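Local coordinates for RTX toxin RtxA (Vibrio vulnificus MO6-24/O, PDB 6IMP), which is a hydrolase-fold domain of a MARTX toxin, probably acting as an effector hydrolase in host cells, at residues V101-H106 / N159-D164; L201-P206 / F237-N242. All coordinates share one frame; numbering follows the deposited sequence.

Contact 1: V101-H106 / N159-D164; sequences VVLFLH and NYLVND
L161 faces the strand 101-105 from the helix 147-164 and meets two of its residues, L103 closely and V101 more loosely. The close part is leucine against leucine. L161 CD1 rests along one flank of L103, 3.7 Å from L103 CD1 and nearly as close to its CG and CB. The two side chains cross at a slant instead of meeting end on, which is why one methyl can touch CB, CG and CD1 of its neighbour together. On the helix side, CG of L161 stands anti to the carbonyl carbon (chi1 -63°), and chi2 of -179° carries CD1 straight out toward L103, although the CA atoms of L103 and L161 are 8.3 Å apart. The other methyl of L161 serves the looser part, where CD2 comes only to 4.4 Å from V101 CG1.

This is the helix-on-sheet packing of an alpha/beta hydrolase: alternate residues of a central strand, V101 and L103, turn one face to the helix, while V102 points to the other face and touches Y123 of the helix 112-124. L131 of the adjacent strand 129-133 also packs on L161, widening the apolar seat. L161, L103 and V101 are all buried and supply nearly all of the 124 Å² between the segments. Toward solvent the character changes, for N159, V162, N163 and D164 are partly exposed and take no part in the packing. There D164 OD1 accepts a hydrogen bond from the backbone N of I16, tying the helix to the N-terminal region.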
loop_
_atom_site.group_PDB
_atom_site.type_symbol
_atom_site.label_atom_id
_atom_site.label_comp_id
_atom_site.label_asym_id
_atom_site.label_seq_id
_atom_site.Cartn_x
_atom_site.Cartn_y
_atom_site.Cartn_z
ATOM N N VAL A 101 12.822 7.783 -5.157
ATOM C CA VAL A 101 12.077 7.314 -3.959
ATOM C C VAL A 101 10.771 6.528 -4.200
ATOM O O VAL A 101 9.892 6.938 -4.966
ATOM C CB VAL A 101 11.788 8.469 -2.977
ATOM C CG1 VAL A 101 11.137 7.937 -1.704
ATOM C CG2 VAL A 101 13.078 9.202 -2.627
ATOM N N VAL A 102 10.643 5.419 -3.468
ATOM C CA VAL A 102 9.397 4.658 -3.398
ATOM C C VAL A 102 8.520 5.068 -2.212
ATOM O O VAL A 102 8.950 5.045 -1.047
ATOM C CB VAL A 102 9.666 3.151 -3.295
ATOM C CG1 VAL A 102 8.356 2.373 -3.171
ATOM C CG2 VAL A 102 10.447 2.680 -4.506
ATOM N N LEU A 103 7.274 5.397 -2.522
ATOM C CA LEU A 103 6.226 5.424 -1.524
ATOM C C LEU A 103 5.561 4.046 -1.441
ATOM O O LEU A 103 4.695 3.701 -2.254
ATOM C CB LEU A 103 5.216 6.508 -1.872
ATOM C CG LEU A 103 4.416 7.067 -0.703
ATOM C CD1 LEU A 103 3.743 8.348 -1.166
ATOM C CD2 LEU A 103 3.384 6.065 -0.182
ATOM N N PHE A 104 5.990 3.256 -0.464
ATOM C CA PHE A 104 5.409 1.932 -0.249
ATOM C C PHE A 104 4.088 2.020 0.498
ATOM O O PHE A 104 4.033 2.526 1.635
ATOM C CB PHE A 104 6.362 1.017 0.542
ATOM C CG PHE A 104 5.850 -0.399 0.687
ATOM C CD1 PHE A 104 5.554 -1.162 -0.438
ATOM C CD2 PHE A 104 5.603 -0.943 1.936
ATOM C CE1 PHE A 104 5.046 -2.440 -0.318
ATOM C CE2 PHE A 104 5.101 -2.231 2.063
ATOM C CZ PHE A 104 4.821 -2.979 0.935
ATOM N N LEU A 105 3.035 1.477 -0.097
ATOM C CA LEU A 105 1.776 1.329 0.642
ATOM C C LEU A 105 1.524 -0.122 0.969
ATOM O O LEU A 105 1.177 -0.900 0.096
ATOM C CB LEU A 105 0.594 1.919 -0.127
ATOM C CG LEU A 105 0.568 3.459 -0.180
ATOM C CD1 LEU A 105 -0.334 3.926 -1.316
ATOM C CD2 LEU A 105 0.124 4.084 1.135
ATOM N N HIS A 106 1.697 -0.484 2.235
ATOM C CA HIS A 106 1.392 -1.840 2.666
ATOM C C HIS A 106 -0.071 -2.168 2.449
ATOM O O HIS A 106 -0.875 -1.295 2.166
ATOM C CB HIS A 106 1.736 -2.029 4.129
ATOM C CG HIS A 106 0.731 -1.450 5.068
ATOM N ND1 HIS A 106 -0.392 -2.141 5.465
ATOM C CD2 HIS A 106 0.721 -0.286 5.759
ATOM C CE1 HIS A 106 -1.062 -1.417 6.345
ATOM N NE2 HIS A 106 -0.407 -0.287 6.542
ATOM N N ASN A 159 2.547 13.755 1.203
ATOM C CA ASN A 159 2.928 15.117 1.552
ATOM C C ASN A 159 4.228 15.140 2.338
ATOM O O ASN A 159 5.063 15.999 2.104
ATOM C CB ASN A 159 1.816 15.816 2.332
ATOM C CG ASN A 159 0.635 16.190 1.456
ATOM O OD1 ASN A 159 0.797 16.648 0.317
ATOM N ND2 ASN A 159 -0.563 16.003 1.986
ATOM N N TYR A 160 4.437 14.151 3.203
ATOM C CA TYR A 160 5.710 14.038 3.947
ATOM C C TYR A 160 6.940 13.953 3.033
ATOM O O TYR A 160 8.000 14.504 3.348
ATOM C CB TYR A 160 5.693 12.836 4.897
ATOM C CG TYR A 160 7.042 12.540 5.502
ATOM C CD1 TYR A 160 7.632 13.433 6.383
ATOM C CD2 TYR A 160 7.743 11.390 5.168
ATOM C CE1 TYR A 160 8.885 13.190 6.933
ATOM C CE2 TYR A 160 8.988 11.123 5.723
ATOM C CZ TYR A 160 9.559 12.031 6.606
ATOM O OH TYR A 160 10.795 11.777 7.165
ATOM N N LEU A 161 6.800 13.250 1.913
ATOM C CA LEU A 161 7.882 13.143 0.941
ATOM C C LEU A 161 8.108 14.484 0.279
ATOM O O LEU A 161 9.196 15.052 0.379
ATOM C CB LEU A 161 7.565 12.086 -0.118
ATOM C CG LEU A 161 7.416 10.653 0.394
ATOM C CD1 LEU A 161 7.124 9.739 -0.783
ATOM C CD2 LEU A 161 8.657 10.183 1.145
ATOM N N VAL A 162 7.043 15.008 -0.327
ATOM C CA VAL A 162 7.085 16.278 -1.065
ATOM C C VAL A 162 7.587 17.433 -0.180
ATOM O O VAL A 162 8.371 18.279 -0.638
ATOM C CB VAL A 162 5.686 16.666 -1.623
ATOM C CG1 VAL A 162 5.741 17.999 -2.366
ATOM C CG2 VAL A 162 5.142 15.585 -2.549
ATOM N N ASN A 163 7.154 17.437 1.090
ATOM C CA ASN A 163 7.137 18.657 1.923
ATOM C C ASN A 163 8.156 18.707 3.051
ATOM O O ASN A 163 8.674 19.785 3.360
ATOM C CB ASN A 163 5.773 18.858 2.584
ATOM C CG ASN A 163 4.652 19.069 1.588
ATOM O OD1 ASN A 163 4.850 18.976 0.381
ATOM N ND2 ASN A 163 3.455 19.359 2.097
ATOM N N ASP A 164 8.340 17.599 3.757
ATOM C CA ASP A 164 9.406 17.540 4.763
ATOM C C ASP A 164 10.758 17.273 4.107
ATOM O O ASP A 164 11.793 17.568 4.699
ATOM C CB ASP A 164 9.110 16.499 5.854
ATOM C CG ASP A 164 8.076 16.979 6.852
ATOM O OD1 ASP A 164 7.613 18.116 6.722
ATOM O OD2 ASP A 164 7.711 16.225 7.773
#

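Contact 2: L201-P206 / F237-N242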
loop_
_atom_site.group_PDB
_atom_site.type_symbol
_atom_site.label_atom_id
_atom_site.label_comp_id
_atom_site.label_asym_id
_atom_site.label_seq_id
_atom_site.Cartn_x
_atom_site.Cartn_y
_atom_site.Cartn_z
ATOM N N LEU A 201 3.192 4.414 -11.117
ATOM C CA LEU A 201 2.473 3.581 -10.168
ATOM C C LEU A 201 2.811 2.126 -10.417
ATOM O O LEU A 201 2.640 1.636 -11.528
ATOM C CB LEU A 201 0.965 3.777 -10.346
ATOM C CG LEU A 201 0.081 2.699 -9.711
ATOM C CD1 LEU A 201 0.240 2.697 -8.192
ATOM C CD2 LEU A 201 -1.376 2.879 -10.100
ATOM N N LEU A 202 3.221 1.424 -9.366
ATOM C CA LEU A 202 3.266 -0.042 -9.392
ATOM C C LEU A 202 2.126 -0.621 -8.579
ATOM O O LEU A 202 2.114 -0.506 -7.357
ATOM C CB LEU A 202 4.603 -0.573 -8.846
ATOM C CG LEU A 202 4.618 -2.043 -8.403
ATOM C CD1 LEU A 202 4.302 -2.964 -9.567
ATOM C CD2 LEU A 202 5.936 -2.422 -7.764
ATOM N N LEU A 203 1.202 -1.279 -9.263
ATOM C CA LEU A 203 0.219 -2.141 -8.616
ATOM C C LEU A 203 0.820 -3.532 -8.381
ATOM O O LEU A 203 0.768 -4.402 -9.252
ATOM C CB LEU A 203 -1.050 -2.245 -9.476
ATOM C CG LEU A 203 -1.798 -0.927 -9.777
ATOM C CD1 LEU A 203 -2.870 -1.128 -10.841
ATOM C CD2 LEU A 203 -2.414 -0.325 -8.521
ATOM N N ASP A 204 1.414 -3.721 -7.208
ATOM C CA ASP A 204 2.101 -4.975 -6.861
ATOM C C ASP A 204 1.088 -5.975 -6.320
ATOM O O ASP A 204 0.647 -5.846 -5.193
ATOM C CB ASP A 204 3.208 -4.702 -5.807
ATOM C CG ASP A 204 3.922 -5.981 -5.322
ATOM O OD1 ASP A 204 3.726 -7.060 -5.939
ATOM O OD2 ASP A 204 4.692 -5.904 -4.324
ATOM N N ARG A 205 0.745 -6.981 -7.116
ATOM C CA ARG A 205 -0.155 -8.059 -6.661
ATOM C C ARG A 205 -1.417 -7.464 -6.017
ATOM O O ARG A 205 -1.768 -7.811 -4.887
ATOM C CB ARG A 205 0.555 -8.980 -5.661
ATOM C CG ARG A 205 1.790 -9.675 -6.216
ATOM C CD ARG A 205 2.658 -10.274 -5.106
ATOM N NE ARG A 205 3.530 -9.279 -4.478
ATOM C CZ ARG A 205 4.276 -9.482 -3.389
ATOM N NH1 ARG A 205 4.291 -10.664 -2.790
ATOM N NH2 ARG A 205 4.993 -8.485 -2.882
ATOM N N PRO A 206 -2.091 -6.551 -6.736
ATOM C CA PRO A 206 -3.173 -5.753 -6.201
ATOM C C PRO A 206 -4.371 -6.537 -5.706
ATOM O O PRO A 206 -4.619 -7.663 -6.144
ATOM C CB PRO A 206 -3.613 -4.938 -7.412
ATOM C CG PRO A 206 -3.340 -5.844 -8.540
ATOM C CD PRO A 206 -1.984 -6.354 -8.186
ATOM N N PHE A 237 -12.390 -0.101 -2.400
ATOM C CA PHE A 237 -11.043 -0.453 -2.848
ATOM C C PHE A 237 -11.042 -1.051 -4.261
ATOM O O PHE A 237 -10.310 -2.008 -4.533
ATOM C CB PHE A 237 -10.383 -1.453 -1.884
ATOM C CG PHE A 237 -10.312 -0.994 -0.454
ATOM C CD1 PHE A 237 -9.332 -0.099 -0.043
ATOM C CD2 PHE A 237 -11.163 -1.531 0.500
ATOM C CE1 PHE A 237 -9.242 0.294 1.283
ATOM C CE2 PHE A 237 -11.077 -1.149 1.829
ATOM C CZ PHE A 237 -10.106 -0.243 2.225
ATOM N N SER A 238 -11.861 -0.493 -5.154
ATOM C CA SER A 238 -11.805 -0.861 -6.569
ATOM C C SER A 238 -10.676 -0.084 -7.254
ATOM O O SER A 238 -10.663 1.150 -7.227
ATOM C CB SER A 238 -13.139 -0.581 -7.263
ATOM O OG SER A 238 -13.000 -0.615 -8.677
ATOM N N VAL A 239 -9.725 -0.815 -7.844
ATOM C CA VAL A 239 -8.594 -0.198 -8.570
ATOM C C VAL A 239 -9.106 0.656 -9.731
ATOM O O VAL A 239 -8.685 1.799 -9.911
ATOM C CB VAL A 239 -7.629 -1.267 -9.141
ATOM C CG1 VAL A 239 -6.577 -0.631 -10.044
ATOM C CG2 VAL A 239 -6.955 -2.039 -8.022
ATOM N N GLU A 240 -9.980 0.043 -10.529
ATOM C CA GLU A 240 -10.699 0.696 -11.634
ATOM C C GLU A 240 -11.324 2.030 -11.206
ATOM O O GLU A 240 -11.000 3.092 -11.766
ATOM C CB GLU A 240 -11.797 -0.252 -12.150
ATOM C CG GLU A 240 -11.990 -0.269 -13.661
ATOM C CD GLU A 240 -12.881 -1.416 -14.121
ATOM O OE1 GLU A 240 -12.849 -2.498 -13.484
ATOM O OE2 GLU A 240 -13.613 -1.240 -15.121
ATOM N N LYS A 241 -12.191 1.960 -10.193
ATOM C CA LYS A 241 -12.912 3.129 -9.673
ATOM C C LYS A 241 -11.948 4.200 -9.156
ATOM O O LYS A 241 -12.081 5.382 -9.491
ATOM C CB LYS A 241 -13.870 2.696 -8.559
ATOM C CG LYS A 241 -14.722 3.809 -7.950
ATOM C CD LYS A 241 -15.934 3.226 -7.219
ATOM C CE LYS A 241 -16.318 4.017 -5.979
ATOM N NZ LYS A 241 -16.737 5.408 -6.304
ATOM N N ASN A 242 -10.960 3.774 -8.372
ATOM C CA ASN A 242 -9.960 4.684 -7.820
ATOM C C ASN A 242 -9.000 5.261 -8.894
ATOM O O ASN A 242 -8.246 6.199 -8.615
ATOM C CB ASN A 242 -9.129 3.972 -6.745
ATOM C CG ASN A 242 -9.939 3.574 -5.521
ATOM O OD1 ASN A 242 -11.120 3.215 -5.607
ATOM N ND2 ASN A 242 -9.280 3.581 -4.373
#
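L203 and V239 make the closer touch between these segments, on a strand that first passes L201, whose CB points toward 237-242 without reaching it. At L203 the side chain meets V239 tip to tip, CD1 to CG1 at 3.8 Å. CG of L203 is anti to the carbonyl carbon (chi1 -60°), and an extended chi2 of 169° carries CD1 out toward the valine. D204 instead holds R205 in a side-on salt bridge: NE gives to OD1 at 2.7 Å and NH2 to OD2 at 3.0 Å; both acceptors lie close to the guanidinium plane, while the nitrogens come to the syn sides of the carboxylate tilted out of its plane. H175 NE2 also bonds to D204 OD2. P206 comes back toward the helix, its CB 4.5 Å from V239 CG2, so each valine methyl has its own partner. V239 begins a short, weakly bonded helix; S238 is its N-cap, and S238 OG accepts from K241 N at 3.1 Å. The strand 200-204 lies between 172-177 and 252-256 in the hydrolase sheet, with L254 touching both L203 and P206, helix 239-243 over this face beside helix 180-192, and helix 291-302 packed against L202 and D204.

Contacts 1 and 2 follow one another along the chain and reach the same sheet, in which strand 172-177 separates 101-105 from 200-204. Their centres are about 18 Å apart and their nearest atoms about 5 Å, without touching. That intervening strand leads into a GxSxG pattern, G176, S178 and G180, consistent with the nucleophile elbow of an alpha/beta hydrolase; the side chains of L103 and L203 both lie near this turn without touching it. H175, on that strand, meets residues beside both contacts: its ring is edge-to-face with F104, and its other partner is D204. Contact 1 packs helix 147-164, and contact 2 helix 239-243, against strands flanking the one that leads to the probable elbow.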